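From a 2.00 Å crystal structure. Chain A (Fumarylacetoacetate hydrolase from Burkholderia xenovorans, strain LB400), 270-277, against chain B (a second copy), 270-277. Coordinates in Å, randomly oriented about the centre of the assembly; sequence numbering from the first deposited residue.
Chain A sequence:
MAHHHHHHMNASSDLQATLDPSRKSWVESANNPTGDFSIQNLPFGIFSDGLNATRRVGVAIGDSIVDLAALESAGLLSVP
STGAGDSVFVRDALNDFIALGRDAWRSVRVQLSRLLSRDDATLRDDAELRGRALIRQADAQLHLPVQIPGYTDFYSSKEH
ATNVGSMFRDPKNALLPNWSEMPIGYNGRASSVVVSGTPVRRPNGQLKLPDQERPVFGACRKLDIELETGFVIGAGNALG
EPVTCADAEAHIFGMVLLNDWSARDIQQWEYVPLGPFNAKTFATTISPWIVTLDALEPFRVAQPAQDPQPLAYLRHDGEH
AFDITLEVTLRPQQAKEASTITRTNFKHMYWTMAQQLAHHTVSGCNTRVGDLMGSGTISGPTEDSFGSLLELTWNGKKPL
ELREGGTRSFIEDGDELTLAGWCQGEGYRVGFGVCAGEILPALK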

ATOM      1  N   GLU A 270       0.777   8.373  18.166  1.00 32.78           N
ATOM      2  CA  GLU A 270       1.165   7.099  17.564  1.00 37.76           C
ATOM      3  C   GLU A 270       2.458   7.151  16.756  1.00 35.65           C
ATOM      4  O   GLU A 270       3.105   6.110  16.601  1.00 38.21           O
ATOM      5  CB  GLU A 270       0.051   6.584  16.642  1.00 29.05           C
ATOM      6  CG  GLU A 270      -0.039   7.363  15.333  1.00 29.13           C
ATOM      7  CD  GLU A 270      -1.109   6.853  14.399  1.00 27.24           C
ATOM      8  OE1 GLU A 270      -1.662   5.766  14.664  1.00 29.24           O
ATOM      9  OE2 GLU A 270      -1.396   7.543  13.395  1.00 27.27           O
ATOM     10  N   TYR A 271       2.865   8.315  16.249  1.00 38.70           N
ATOM     11  CA  TYR A 271       3.680   8.340  15.033  1.00 36.48           C
ATOM     12  C   TYR A 271       5.181   8.145  15.248  1.00 31.96           C
ATOM     13  O   TYR A 271       5.887   7.885  14.270  1.00 37.69           O
ATOM     14  CB  TYR A 271       3.444   9.649  14.260  1.00 29.63           C
ATOM     15  CG  TYR A 271       4.315  10.806  14.691  1.00 38.73           C
ATOM     16  CD1 TYR A 271       4.047  11.514  15.860  1.00 37.56           C
ATOM     17  CD2 TYR A 271       5.411  11.188  13.930  1.00 49.02           C
ATOM     18  CE1 TYR A 271       4.845  12.571  16.257  1.00 40.87           C
ATOM     19  CE2 TYR A 271       6.222  12.243  14.320  1.00 57.40           C
ATOM     20  CZ  TYR A 271       5.932  12.932  15.481  1.00 54.32           C
ATOM     21  OH  TYR A 271       6.742  13.978  15.859  1.00 62.11           O
ATOM     22  N   VAL A 272       5.707   8.267  16.463  1.00 35.53           N
ATOM     23  CA  VAL A 272       7.129   8.046  16.718  1.00 37.64           C
ATOM     24  C   VAL A 272       7.330   6.568  17.034  1.00 38.89           C
ATOM     25  O   VAL A 272       6.710   6.060  17.984  1.00 34.31           O
ATOM     26  CB  VAL A 272       7.652   8.924  17.860  1.00 40.39           C
ATOM     27  CG1 VAL A 272       9.107   8.563  18.174  1.00 43.91           C
ATOM     28  CG2 VAL A 272       7.543  10.383  17.493  1.00 41.46           C
ATOM     29  N   PRO A 273       8.214   5.853  16.311  1.00 38.01           N
ATOM     30  CA  PRO A 273       9.105   6.364  15.266  1.00 37.25           C
ATOM     31  C   PRO A 273       8.757   5.941  13.834  1.00 36.50           C
ATOM     32  O   PRO A 273       9.539   6.203  12.918  1.00 36.58           O
ATOM     33  CB  PRO A 273      10.429   5.745  15.664  1.00 37.32           C
ATOM     34  CG  PRO A 273      10.003   4.353  16.065  1.00 34.14           C
ATOM     35  CD  PRO A 273       8.632   4.504  16.726  1.00 35.05           C
ATOM     36  N   LEU A 274       7.620   5.281  13.635  1.00 31.07           N
ATOM     37  CA  LEU A 274       7.323   4.658  12.351  1.00 30.45           C
ATOM     38  C   LEU A 274       6.442   5.518  11.454  1.00 29.84           C
ATOM     39  O   LEU A 274       6.134   5.109  10.323  1.00 29.52           O
ATOM     40  CB  LEU A 274       6.677   3.286  12.580  1.00 31.00           C
ATOM     41  CG  LEU A 274       7.549   2.309  13.391  1.00 28.43           C
ATOM     42  CD1 LEU A 274       6.802   1.003  13.597  1.00 30.36           C
ATOM     43  CD2 LEU A 274       8.933   2.064  12.759  1.00 28.53           C
ATOM     44  N   GLY A 275       6.045   6.703  11.915  1.00 34.07           N
ATOM     45  CA  GLY A 275       5.316   7.635  11.090  1.00 30.15           C
ATOM     46  C   GLY A 275       3.820   7.576  11.299  1.00 32.39           C
ATOM     47  O   GLY A 275       3.302   6.824  12.137  1.00 29.76           O
ATOM     48  N   PRO A 276       3.091   8.384  10.538  1.00 31.00           N
ATOM     49  CA  PRO A 276       1.636   8.423  10.712  1.00 33.69           C
ATOM     50  C   PRO A 276       1.018   7.116  10.254  1.00 32.38           C
ATOM     51  O   PRO A 276       1.465   6.497   9.286  1.00 25.39           O
ATOM     52  CB  PRO A 276       1.193   9.605   9.837  1.00 32.49           C
ATOM     53  CG  PRO A 276       2.279   9.774   8.830  1.00 34.60           C
ATOM     54  CD  PRO A 276       3.565   9.338   9.520  1.00 27.98           C
ATOM     55  N   PHE A 277      -0.019   6.692  10.963  1.00 29.03           N
ATOM     56  CA  PHE A 277      -0.638   5.420  10.630  1.00 24.30           C
ATOM     57  C   PHE A 277      -2.156   5.538  10.748  1.00 24.12           C
ATOM     58  O   PHE A 277      -2.817   5.975   9.797  1.00 26.81           O
ATOM     59  CB  PHE A 277      -0.063   4.316  11.529  1.00 25.64           C
ATOM     60  CG  PHE A 277      -0.535   2.941  11.175  1.00 27.45           C
ATOM     61  CD1 PHE A 277      -0.519   2.509   9.856  1.00 21.40           C
ATOM     62  CD2 PHE A 277      -1.000   2.076  12.159  1.00 31.06           C
ATOM     63  CE1 PHE A 277      -0.948   1.229   9.523  1.00 29.14           C
ATOM     64  CE2 PHE A 277      -1.442   0.801  11.832  1.00 29.25           C
ATOM     65  CZ  PHE A 277      -1.419   0.379  10.513  1.00 27.41           C
TER
ATOM     66  N   GLU B 270      16.602   9.169   6.624  1.00 29.45           N
ATOM     67  CA  GLU B 270      15.346   9.583   6.003  1.00 30.30           C
ATOM     68  C   GLU B 270      14.150   9.615   6.948  1.00 33.98           C
ATOM     69  O   GLU B 270      13.162  10.287   6.629  1.00 33.41           O
ATOM     70  CB  GLU B 270      14.989   8.642   4.846  1.00 31.70           C
ATOM     71  CG  GLU B 270      14.499   7.291   5.349  1.00 26.56           C
ATOM     72  CD  GLU B 270      14.114   6.324   4.256  1.00 32.10           C
ATOM     73  OE1 GLU B 270      14.043   6.732   3.074  1.00 27.11           O
ATOM     74  OE2 GLU B 270      13.892   5.138   4.591  1.00 30.74           O
ATOM     75  N   TYR B 271      14.198   8.914   8.088  1.00 29.00           N
ATOM     76  CA  TYR B 271      12.953   8.434   8.694  1.00 29.63           C
ATOM     77  C   TYR B 271      12.240   9.439   9.594  1.00 37.46           C
ATOM     78  O   TYR B 271      11.069   9.215   9.913  1.00 28.85           O
ATOM     79  CB  TYR B 271      13.205   7.143   9.483  1.00 29.84           C
ATOM     80  CG  TYR B 271      13.701   7.330  10.891  1.00 38.26           C
ATOM     81  CD1 TYR B 271      15.052   7.511  11.158  1.00 38.53           C
ATOM     82  CD2 TYR B 271      12.815   7.298  11.965  1.00 47.69           C
ATOM     83  CE1 TYR B 271      15.512   7.668  12.457  1.00 42.32           C
ATOM     84  CE2 TYR B 271      13.256   7.458  13.263  1.00 53.57           C
ATOM     85  CZ  TYR B 271      14.605   7.641  13.506  1.00 55.53           C
ATOM     86  OH  TYR B 271      15.031   7.804  14.802  1.00 59.34           O
ATOM     87  N   VAL B 272      12.890  10.512  10.033  1.00 30.52           N
ATOM     88  CA  VAL B 272      12.193  11.502  10.853  1.00 31.30           C
ATOM     89  C   VAL B 272      11.588  12.565   9.942  1.00 42.19           C
ATOM     90  O   VAL B 272      12.311  13.168   9.133  1.00 39.37           O
ATOM     91  CB  VAL B 272      13.125  12.128  11.902  1.00 34.44           C
ATOM     92  CG1 VAL B 272      12.366  13.152  12.737  1.00 36.07           C
ATOM     93  CG2 VAL B 272      13.709  11.045  12.802  1.00 33.74           C
ATOM     94  N   PRO B 273      10.280  12.853  10.045  1.00 40.37           N
ATOM     95  CA  PRO B 273       9.343  12.261  11.005  1.00 38.86           C
ATOM     96  C   PRO B 273       8.321  11.280  10.430  1.00 35.83           C
ATOM     97  O   PRO B 273       7.474  10.820  11.192  1.00 31.70           O
ATOM     98  CB  PRO B 273       8.607  13.487  11.535  1.00 36.10           C
ATOM     99  CG  PRO B 273       8.475  14.347  10.308  1.00 36.12           C
ATOM    100  CD  PRO B 273       9.734  14.100   9.478  1.00 34.39           C
ATOM    101  N   LEU B 274       8.366  10.990   9.133  1.00 31.55           N
ATOM    102  CA  LEU B 274       7.301  10.221   8.501  1.00 33.06           C
ATOM    103  C   LEU B 274       7.590   8.725   8.430  1.00 37.28           C
ATOM    104  O   LEU B 274       6.794   7.989   7.835  1.00 32.41           O
ATOM    105  CB  LEU B 274       7.025  10.755   7.093  1.00 34.61           C
ATOM    106  CG  LEU B 274       6.615  12.232   7.005  1.00 34.97           C
ATOM    107  CD1 LEU B 274       6.552  12.690   5.558  1.00 32.82           C
ATOM    108  CD2 LEU B 274       5.288  12.508   7.726  1.00 25.86           C
ATOM    109  N   GLY B 275       8.694   8.261   9.009  1.00 31.05           N
ATOM    110  CA  GLY B 275       8.946   6.845   9.138  1.00 32.37           C
ATOM    111  C   GLY B 275       9.890   6.275   8.097  1.00 31.46           C
ATOM    112  O   GLY B 275      10.378   6.970   7.200  1.00 26.74           O
ATOM    113  N   PRO B 276      10.157   4.976   8.199  1.00 36.80           N
ATOM    114  CA  PRO B 276      11.030   4.330   7.217  1.00 33.93           C
ATOM    115  C   PRO B 276      10.366   4.303   5.851  1.00 30.52           C
ATOM    116  O   PRO B 276       9.158   4.099   5.729  1.00 31.15           O
ATOM    117  CB  PRO B 276      11.213   2.922   7.785  1.00 37.19           C
ATOM    118  CG  PRO B 276       9.946   2.676   8.529  1.00 41.64           C
ATOM    119  CD  PRO B 276       9.572   4.005   9.141  1.00 40.66           C
ATOM    120  N   PHE B 277      11.161   4.526   4.814  1.00 25.27           N
ATOM    121  CA  PHE B 277      10.576   4.633   3.484  1.00 27.82           C
ATOM    122  C   PHE B 277      11.449   3.917   2.457  1.00 29.95           C
ATOM    123  O   PHE B 277      11.273   2.715   2.232  1.00 34.97           O
ATOM    124  CB  PHE B 277      10.361   6.106   3.126  1.00 22.81           C
ATOM    125  CG  PHE B 277       9.622   6.316   1.834  1.00 28.44           C
ATOM    126  CD1 PHE B 277       8.441   5.638   1.578  1.00 24.92           C
ATOM    127  CD2 PHE B 277      10.100   7.197   0.883  1.00 30.75           C
ATOM    128  CE1 PHE B 277       7.749   5.837   0.400  1.00 28.20           C
ATOM    129  CE2 PHE B 277       9.425   7.393  -0.301  1.00 31.45           C
ATOM    130  CZ  PHE B 277       8.237   6.709  -0.539  1.00 34.63           C
TER
HETATM  131  O   HOH W   1       5.308   5.547   7.739  1.00 37.99           O

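The two stretches are the same segment from two copies of one protein, and they meet in a nearly symmetric way. Each contact made by chain A has a close counterpart made by chain B. The nearest CA atoms across the contact are Gly A275 CA and Leu B274 CA, 4.2 Å apart. No direct hydrogen bond crosses between the stretches.

Each segment folds back on itself in the same manner. The peptide bond before Pro A273 is cis, as is the one before Pro B273. A backbone hydrogen bond closes the turn in each chain: Gly A275 N donates to Tyr A271 O at 2.6 Å, and Gly B275 N donates to Tyr B271 O at 2.7 Å. The turn places the carbonyls of Pro A273 and Leu A274, and those of Pro B273 and Leu B274, against the other copy.

The glycines sit at the centre of the contact. Gly A275 CA lies 3.6 Å from Leu B274 O, and Gly B275 CA lies 3.5 Å from Leu A274 O. Both are CA-H...O contacts, with angles at the hydrogen of 152° and 149°. Such contacts are weak, but here they form a reciprocal pair. The approach depends on the absence of a side chain. An ideal CB on Gly A275 would fall 2.2 Å from Leu B274 O, and one on Gly B275 would fall 2.2 Å from Leu A274 O. Both would clash. The backbone angles of each glycine also call for glycine on their own, because a CB would be jammed against the carbonyl of the preceding residue.

The carbonyls of Leu A274 and Leu B274 approach each other, with Leu A274 O and Leu B274 O 3.9 Å apart. Two carbonyl oxygens cannot hydrogen-bond to each other, since neither carries a proton. Water 1 bridges them, at 2.7 Å from Leu A274 O and 2.9 Å from Leu B274 O, as a donor to each. It has more acceptors in reach than protons once atoms elsewhere in the structure are counted, so both bonds need not be made at once.

The CA-to-CB bonds of Tyr A271 and Tyr B271 point toward the other stretch. Tyr A271 CD2 is 3.4 Å from Pro B273 O, and Tyr B271 CD2 is 3.6 Å from Pro A273 O. In both cases the carbonyl oxygen sits at the ring edge, near the ring plane. The same rings also pack on the prolines: Tyr A271 CE2 is 3.9 Å from Pro B273 CB, and Tyr B271 CE2 is 4.1 Å from Pro A273 CB.

Pro A276 CD is 4.0 Å from Leu B274 CD2, and Pro B276 CD is 4.2 Å from Leu A274 CD2. The CA-to-CB bond of each leucine points away from the other stretch, yet its CD2 still reaches the proline.

Glu A270, Phe A277, Glu B270 and Phe B277 make no contact across the stretches. They link the ends of each segment instead. Phe A277 N donates to Glu A270 OE2 at 2.9 Å, and Phe B277 N to Glu B270 OE2 at 2.8 Å.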